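Local structure of 3,4-dihydroxybenzoate decarboxylase (Enterobacter cloacae, 5NY5) at residues Gly366-Lys371 with Ile398-Glu403; Gln114-Glu119 with Thr310-Ala315. The protein probably catalyses the reversible decarboxylation of 3,4-dihydroxybenzoate to catechol, as a metal-binding, prenylated-flavin-dependent enzyme of the UbiD family. All coordinates share one frame; numbering follows the deposited sequence.

Contact 1 of 2, residues Gly366-Lys371 with Ile398-Glu403; sequences GILQVK and IILVDE
I367 and I399 lie side by side on two parallel neighbouring strands, pointing the same way, with I367 CD1 4.1 Å from I399 CB. The backbones form a regular parallel ladder. I399 N bonds to G366 O and L368 N to I399 O; V401 N reaches L368 O at 3.0 Å, and V370 N closes the series on V401 O. CA-H groups approach the same carbonyls, I398 CA lying 3.3 Å from G366 O. On the other face L368 CB meets L400 CD2 at 4.0 Å, and L368, I398 and L400 all touch helix 380-391; I367, I399 and V401 pack on helix 410-419. Q369 starts on the latter face with CG anti to the backbone N (chi1 -170°). Its CB lies 4.4 Å from V401 CG2, CG comes to 3.3 Å from D402 O, CD passes E403 CA, and NE2 ends beside E403 O at a poor angle, making instead a weak hydrogen bond to V405 O. Farther along, the aliphatic K371 CG sits 3.4 Å from E403 OE2, while K371 NZ remains 5.2 Å from that oxygen, too far for a salt bridge. With helix 380-391 between them, strands 365-370 and 397-401 form a right-handed beta-alpha-beta unit. The chemistry implies a core held by backbone bonds and aliphatic packing on both faces, giving way to polar side chains at K371 and E403.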
ATOM      1  N   GLY A 366       3.847  14.940  18.934  1.00 36.46           N
ATOM      2  CA  GLY A 366       3.338  16.289  18.826  1.00 36.68           C
ATOM      3  C   GLY A 366       1.861  16.337  18.501  1.00 36.46           C
ATOM      4  O   GLY A 366       1.398  15.677  17.567  1.00 36.04           O
ATOM      5  N   ILE A 367       1.110  17.117  19.270  1.00 36.82           N
ATOM      6  CA  ILE A 367      -0.324  17.286  19.076  1.00 36.77           C
ATOM      7  C   ILE A 367      -0.555  18.703  18.579  1.00 37.03           C
ATOM      8  O   ILE A 367      -0.122  19.667  19.218  1.00 37.50           O
ATOM      9  CB  ILE A 367      -1.105  17.028  20.376  1.00 37.10           C
ATOM     10  CG1 ILE A 367      -0.504  15.846  21.140  1.00 37.08           C
ATOM     11  CG2 ILE A 367      -2.575  16.798  20.081  1.00 37.03           C
ATOM     12  CD1 ILE A 367      -0.578  14.530  20.411  1.00 36.61           C
ATOM     13  N   LEU A 368      -1.230  18.834  17.443  1.00 36.81           N
ATOM     14  CA  LEU A 368      -1.459  20.128  16.819  1.00 37.10           C
ATOM     15  C   LEU A 368      -2.951  20.408  16.754  1.00 37.24           C
ATOM     16  O   LEU A 368      -3.723  19.578  16.264  1.00 46.19           O
ATOM     17  CB  LEU A 368      -0.842  20.185  15.422  1.00 36.87           C
ATOM     18  CG  LEU A 368       0.600  20.692  15.335  1.00 37.50           C
ATOM     19  CD1 LEU A 368       1.562  19.791  16.090  1.00 36.95           C
ATOM     20  CD2 LEU A 368       1.024  20.828  13.882  1.00 36.98           C
ATOM     21  N   GLN A 369      -3.347  21.574  17.247  1.00 37.78           N
ATOM     22  CA  GLN A 369      -4.737  22.009  17.251  1.00 38.07           C
ATOM     23  C   GLN A 369      -4.881  23.109  16.212  1.00 38.33           C
ATOM     24  O   GLN A 369      -4.342  24.207  16.386  1.00 42.19           O
ATOM     25  CB  GLN A 369      -5.150  22.501  18.633  1.00 38.59           C
ATOM     26  CG  GLN A 369      -6.635  22.748  18.781  1.00 38.93           C
ATOM     27  CD  GLN A 369      -6.986  23.319  20.134  1.00 39.53           C
ATOM     28  OE1 GLN A 369      -6.370  24.281  20.585  1.00 39.92           O
ATOM     29  NE2 GLN A 369      -7.971  22.723  20.795  1.00 39.69           N
ATOM     30  N   VAL A 370      -5.599  22.815  15.132  1.00 38.15           N
ATOM     31  CA  VAL A 370      -5.791  23.765  14.049  1.00 38.45           C
ATOM     32  C   VAL A 370      -7.271  24.101  13.954  1.00 38.84           C
ATOM     33  O   VAL A 370      -8.130  23.408  14.501  1.00 38.78           O
ATOM     34  CB  VAL A 370      -5.272  23.226  12.702  1.00 38.04           C
ATOM     35  CG1 VAL A 370      -3.790  22.917  12.796  1.00 37.76           C
ATOM     36  CG2 VAL A 370      -6.054  21.991  12.289  1.00 37.62           C
ATOM     37  N   LYS A 371      -7.558  25.187  13.243  1.00 39.33           N
ATOM     38  CA  LYS A 371      -8.925  25.641  13.017  1.00 39.82           C
ATOM     39  C   LYS A 371      -9.087  25.951  11.537  1.00 39.96           C
ATOM     40  O   LYS A 371      -8.509  26.919  11.036  1.00 42.11           O
ATOM     41  CB  LYS A 371      -9.250  26.868  13.870  1.00 40.55           C
ATOM     42  CG  LYS A 371     -10.658  27.404  13.680  1.00 41.17           C
ATOM     43  CD  LYS A 371     -10.876  28.668  14.501  1.00 41.95           C
ATOM     44  CE  LYS A 371     -12.298  29.188  14.361  1.00 44.73           C
ATOM     45  NZ  LYS A 371     -12.465  30.512  15.021  1.00 49.60           N
ATOM     46  N   ILE A 398       2.730  12.772  14.654  1.00 35.91           N
ATOM     47  CA  ILE A 398       1.924  13.979  14.758  1.00 35.62           C
ATOM     48  C   ILE A 398       0.460  13.570  14.754  1.00 35.41           C
ATOM     49  O   ILE A 398       0.054  12.695  13.984  1.00 37.47           O
ATOM     50  CB  ILE A 398       2.210  14.963  13.604  1.00 35.91           C
ATOM     51  CG1 ILE A 398       3.679  15.384  13.602  1.00 35.96           C
ATOM     52  CG2 ILE A 398       1.302  16.176  13.692  1.00 36.15           C
ATOM     53  CD1 ILE A 398       4.097  16.121  14.840  1.00 43.72           C
ATOM     54  N   ILE A 399      -0.333  14.200  15.614  1.00 35.28           N
ATOM     55  CA  ILE A 399      -1.780  14.054  15.596  1.00 35.33           C
ATOM     56  C   ILE A 399      -2.386  15.431  15.383  1.00 35.59           C
ATOM     57  O   ILE A 399      -2.058  16.377  16.107  1.00 35.91           O
ATOM     58  CB  ILE A 399      -2.305  13.406  16.889  1.00 35.57           C
ATOM     59  CG1 ILE A 399      -1.760  11.983  17.013  1.00 35.38           C
ATOM     60  CG2 ILE A 399      -3.817  13.388  16.890  1.00 35.76           C
ATOM     61  CD1 ILE A 399      -2.139  11.286  18.287  1.00 35.72           C
ATOM     62  N   LEU A 400      -3.251  15.543  14.381  1.00 35.53           N
ATOM     63  CA  LEU A 400      -3.949  16.779  14.058  1.00 39.77           C
ATOM     64  C   LEU A 400      -5.384  16.698  14.560  1.00 36.13           C
ATOM     65  O   LEU A 400      -6.095  15.741  14.251  1.00 43.87           O
ATOM     66  CB  LEU A 400      -3.940  17.022  12.548  1.00 37.76           C
ATOM     67  CG  LEU A 400      -2.594  17.025  11.823  1.00 37.34           C
ATOM     68  CD1 LEU A 400      -2.799  16.801  10.338  1.00 35.36           C
ATOM     69  CD2 LEU A 400      -1.875  18.337  12.062  1.00 35.86           C
ATOM     70  N   VAL A 401      -5.809  17.701  15.327  1.00 36.57           N
ATOM     71  CA  VAL A 401      -7.172  17.782  15.833  1.00 36.97           C
ATOM     72  C   VAL A 401      -7.685  19.204  15.632  1.00 37.41           C
ATOM     73  O   VAL A 401      -6.919  20.134  15.386  1.00 37.47           O
ATOM     74  CB  VAL A 401      -7.276  17.378  17.318  1.00 37.20           C
ATOM     75  CG1 VAL A 401      -6.833  15.946  17.518  1.00 36.87           C
ATOM     76  CG2 VAL A 401      -6.445  18.310  18.171  1.00 37.42           C
ATOM     77  N   ASP A 402      -9.002  19.360  15.752  1.00 39.08           N
ATOM     78  CA  ASP A 402      -9.654  20.647  15.570  1.00 39.60           C
ATOM     79  C   ASP A 402      -9.694  21.428  16.883  1.00 40.13           C
ATOM     80  O   ASP A 402      -9.255  20.960  17.935  1.00 40.11           O
ATOM     81  CB  ASP A 402     -11.061  20.457  15.011  1.00 39.62           C
ATOM     82  CG  ASP A 402     -11.059  19.834  13.634  1.00 42.39           C
ATOM     83  OD1 ASP A 402     -10.586  20.492  12.684  1.00 39.29           O
ATOM     84  OD2 ASP A 402     -11.536  18.688  13.501  1.00 39.92           O
ATOM     85  N   GLU A 403     -10.239  22.643  16.818  1.00 39.38           N
ATOM     86  CA  GLU A 403     -10.221  23.541  17.965  1.00 39.90           C
ATOM     87  C   GLU A 403     -11.184  23.125  19.070  1.00 40.29           C
ATOM     88  O   GLU A 403     -11.091  23.665  20.176  1.00 40.71           O
ATOM     89  CB  GLU A 403     -10.532  24.972  17.518  1.00 40.46           C
ATOM     90  CG  GLU A 403     -11.957  25.199  17.027  1.00 40.93           C
ATOM     91  CD  GLU A 403     -12.165  24.778  15.584  1.00 43.00           C
ATOM     92  OE1 GLU A 403     -11.429  23.893  15.105  1.00 43.96           O
ATOM     93  OE2 GLU A 403     -13.065  25.339  14.922  1.00 48.20           O
TER

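Contact 2 of 2, residues Gln114-Glu119 with Thr310-Ala315; sequences QAPCQE and TMRNHA
The backbone of 114-119 makes a short 3-10 turn at P116-C117, with E119 N bonded to P116 O, and sets Q118 and E119 beside the end of strand 303-311, where the CA atoms of E119 and R312 come within 4.6 Å. The sole hydrogen bond between the two segments uses a side chain: N313 N donates to E119 OE1 at 2.7 Å, nearly straight (174°) and nearly in line with the carboxylate C-O bond. E119 gets there extended beyond CG (chi2 168°), its CB passing 3.7 Å from R312 CA. P116 lies alongside R312, with CB 3.3 Å above one face of the guanidinium and offset toward its rim. The arginine chain bends at chi3 (98°), laying the group beside the proline. Its NE bonds to A261 O, and NH1 has a long, weak ion pair with D7. Farther back along the strand, T310 CG2 meets Q118 CG at 3.5 Å; the amide NE2 of Q118 goes to Q249 O. M311, a selenomethionine, starts its side chain away from 114-119, and its backbone pairs with Q120. The contact thus joins the loop before strand 120-123 to the end of its antiparallel partner 303-311 in the Rift-related domain, away from the flavin and manganese residues. The carboxylate accepts a backbone N-H rather than pairing with the guanidinium, E119 OE1 being 5.6 Å from R312 NE, though the arginine's positive charge may still favour it from a distance.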
ATOM      1  N   GLN A 114      27.131  39.699  47.309  1.00 73.57           N
ATOM      2  CA  GLN A 114      25.748  39.464  46.908  1.00 74.33           C
ATOM      3  C   GLN A 114      25.554  38.075  46.310  1.00 68.46           C
ATOM      4  O   GLN A 114      24.629  37.849  45.529  1.00 67.27           O
ATOM      5  CB  GLN A 114      25.292  40.526  45.911  1.00 79.05           C
ATOM      6  CG  GLN A 114      24.970  41.891  46.500  1.00 83.74           C
ATOM      7  CD  GLN A 114      24.523  42.863  45.424  1.00 88.46           C
ATOM      8  OE1 GLN A 114      25.341  43.381  44.664  1.00 91.51           O
ATOM      9  NE2 GLN A 114      23.217  43.094  45.336  1.00 88.20           N
ATOM     10  N   ALA A 115      26.419  37.134  46.680  1.00 68.02           N
ATOM     11  CA  ALA A 115      26.427  35.779  46.132  1.00 66.18           C
ATOM     12  C   ALA A 115      26.121  34.790  47.251  1.00 65.54           C
ATOM     13  O   ALA A 115      27.039  34.192  47.837  1.00 65.89           O
ATOM     14  CB  ALA A 115      27.766  35.452  45.474  1.00 66.41           C
ATOM     15  N   PRO A 116      24.844  34.581  47.572  1.00 64.74           N
ATOM     16  CA  PRO A 116      24.497  33.568  48.581  1.00 64.14           C
ATOM     17  C   PRO A 116      25.056  32.197  48.268  1.00 62.96           C
ATOM     18  O   PRO A 116      25.314  31.415  49.190  1.00 63.05           O
ATOM     19  CB  PRO A 116      22.964  33.568  48.558  1.00 63.33           C
ATOM     20  CG  PRO A 116      22.595  34.903  48.032  1.00 64.24           C
ATOM     21  CD  PRO A 116      23.655  35.275  47.052  1.00 64.55           C
ATOM     22  N   CYS A 117      25.264  31.888  46.985  1.00 63.11           N
ATOM     23  CA  CYS A 117      25.811  30.588  46.619  1.00 61.15           C
ATOM     24  C   CYS A 117      27.167  30.345  47.263  1.00 62.30           C
ATOM     25  O   CYS A 117      27.518  29.197  47.543  1.00 61.92           O
ATOM     26  CB  CYS A 117      25.913  30.470  45.098  1.00 60.38           C
ATOM     27  SG  CYS A 117      27.258  31.407  44.344  1.00 61.77           S
ATOM     28  N   GLN A 118      27.931  31.403  47.539  1.00 63.87           N
ATOM     29  CA  GLN A 118      29.269  31.269  48.101  1.00 65.21           C
ATOM     30  C   GLN A 118      29.299  31.481  49.614  1.00 66.40           C
ATOM     31  O   GLN A 118      30.321  31.910  50.160  1.00 68.04           O
ATOM     32  CB  GLN A 118      30.231  32.229  47.403  1.00 66.42           C
ATOM     33  CG  GLN A 118      30.453  31.898  45.938  1.00 65.57           C
ATOM     34  CD  GLN A 118      31.477  32.792  45.275  1.00 66.96           C
ATOM     35  OE1 GLN A 118      31.927  33.777  45.856  1.00 68.53           O
ATOM     36  NE2 GLN A 118      31.853  32.450  44.050  1.00 66.53           N
ATOM     37  N   GLU A 119      28.198  31.178  50.309  1.00 65.73           N
ATOM     38  CA  GLU A 119      28.208  31.233  51.767  1.00 66.92           C
ATOM     39  C   GLU A 119      29.068  30.136  52.378  1.00 67.31           C
ATOM     40  O   GLU A 119      29.515  30.279  53.519  1.00 68.81           O
ATOM     41  CB  GLU A 119      26.782  31.144  52.311  1.00 66.20           C
ATOM     42  CG  GLU A 119      25.951  32.400  52.102  1.00 66.54           C
ATOM     43  CD  GLU A 119      24.477  32.179  52.383  1.00 65.67           C
ATOM     44  OE1 GLU A 119      24.102  31.039  52.726  1.00 64.74           O
ATOM     45  OE2 GLU A 119      23.691  33.142  52.261  1.00 66.05           O
ATOM     46  N   THR A 310      30.759  24.811  46.237  1.00 71.23           N
ATOM     47  CA  THR A 310      30.322  26.099  46.754  1.00 71.29           C
ATOM     48  C   THR A 310      28.814  26.070  46.941  1.00 69.47           C
ATOM     49  O   THR A 310      28.079  25.764  45.998  1.00 72.49           O
ATOM     50  CB  THR A 310      30.746  27.220  45.795  1.00 71.98           C
ATOM     51  OG1 THR A 310      32.085  27.631  46.099  1.00 74.04           O
ATOM     52  CG2 THR A 310      29.823  28.405  45.880  1.00 71.36           C
HETATM   53  N   MSE A 311      28.358  26.376  48.153  1.00 69.53           N
HETATM   54  CA  MSE A 311      26.934  26.296  48.469  1.00 68.01           C
HETATM   55  C   MSE A 311      26.527  27.280  49.564  1.00 68.48           C
HETATM   56  O   MSE A 311      27.366  27.758  50.322  1.00 69.99           O
HETATM   57  CB  MSE A 311      26.567  24.872  48.881  1.00 67.29           C
HETATM   58  CG  MSE A 311      27.385  24.316  50.033  1.00 68.61           C
HETATM   59 SE   MSE A 311      27.047  22.415  50.321  1.00 71.38          SE
HETATM   60  CE  MSE A 311      26.047  22.522  51.990  1.00 77.01           C
ATOM     61  N   ARG A 312      25.235  27.595  49.628  1.00 67.29           N
ATOM     62  CA  ARG A 312      24.739  28.454  50.687  1.00 67.74           C
ATOM     63  C   ARG A 312      24.473  27.642  51.952  1.00 67.85           C
ATOM     64  O   ARG A 312      24.582  26.412  51.971  1.00 67.46           O
ATOM     65  CB  ARG A 312      23.476  29.198  50.252  1.00 66.66           C
ATOM     66  CG  ARG A 312      22.702  28.581  49.109  1.00 65.03           C
ATOM     67  CD  ARG A 312      21.297  29.170  49.051  1.00 64.07           C
ATOM     68  NE  ARG A 312      21.150  30.248  48.075  1.00 64.04           N
ATOM     69  CZ  ARG A 312      20.160  31.137  48.090  1.00 63.76           C
ATOM     70  NH1 ARG A 312      20.093  32.079  47.158  1.00 63.86           N
ATOM     71  NH2 ARG A 312      19.241  31.096  49.045  1.00 63.50           N
ATOM     72  N   ASN A 313      24.131  28.355  53.023  1.00 68.51           N
ATOM     73  CA  ASN A 313      23.847  27.712  54.299  1.00 68.82           C
ATOM     74  C   ASN A 313      22.624  26.815  54.177  1.00 67.28           C
ATOM     75  O   ASN A 313      21.558  27.256  53.735  1.00 66.26           O
ATOM     76  CB  ASN A 313      23.625  28.766  55.383  1.00 69.86           C
ATOM     77  CG  ASN A 313      24.890  29.527  55.727  1.00 71.64           C
ATOM     78  OD1 ASN A 313      25.998  29.057  55.478  1.00 72.30           O
ATOM     79  ND2 ASN A 313      24.730  30.709  56.311  1.00 72.54           N
ATOM     80  N   HIS A 314      22.784  25.554  54.575  1.00 67.26           N
ATOM     81  CA  HIS A 314      21.735  24.541  54.476  1.00 65.99           C
ATOM     82  C   HIS A 314      21.276  24.388  53.023  1.00 64.53           C
ATOM     83  O   HIS A 314      20.096  24.514  52.690  1.00 63.40           O
ATOM     84  CB  HIS A 314      20.564  24.878  55.404  1.00 65.87           C
ATOM     85  CG  HIS A 314      19.737  23.693  55.786  1.00 65.24           C
ATOM     86  ND1 HIS A 314      18.438  23.804  56.228  1.00 64.75           N
ATOM     87  CD2 HIS A 314      20.027  22.371  55.798  1.00 65.18           C
ATOM     88  CE1 HIS A 314      17.960  22.601  56.492  1.00 64.39           C
ATOM     89  NE2 HIS A 314      18.905  21.715  56.241  1.00 64.64           N
ATOM     90  N   ALA A 315      22.247  24.107  52.158  1.00 64.68           N
ATOM     91  CA  ALA A 315      22.012  24.118  50.721  1.00 63.58           C
ATOM     92  C   ALA A 315      21.037  23.023  50.311  1.00 62.22           C
ATOM     93  O   ALA A 315      21.163  21.869  50.730  1.00 62.33           O
ATOM     94  CB  ALA A 315      23.329  23.953  49.970  1.00 64.29           C
TER

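From the N terminus the chain passes through the UbiD N-terminal domain before reaching 114-119, the loop leading into strand 120-123. It then runs through some 190 residues, including the flavin- and manganese-binding residues from D166 to E233, before strand 303-311 brings 310-315 back and contact 2 closes this long loop. Helix 324-346 and strand 351-356 follow. Contact 1 then closes a much shorter loop of 26 residues around helix 380-391, in the C-terminal domain. The two loops are in series, neither nesting nor crossing. Their centres lie 46 Å apart on opposite sides of the chain's centre: contact 2 ties a loop to the antiparallel sheet, contact 1 two neighbouring inner strands of the five-stranded mixed sheet.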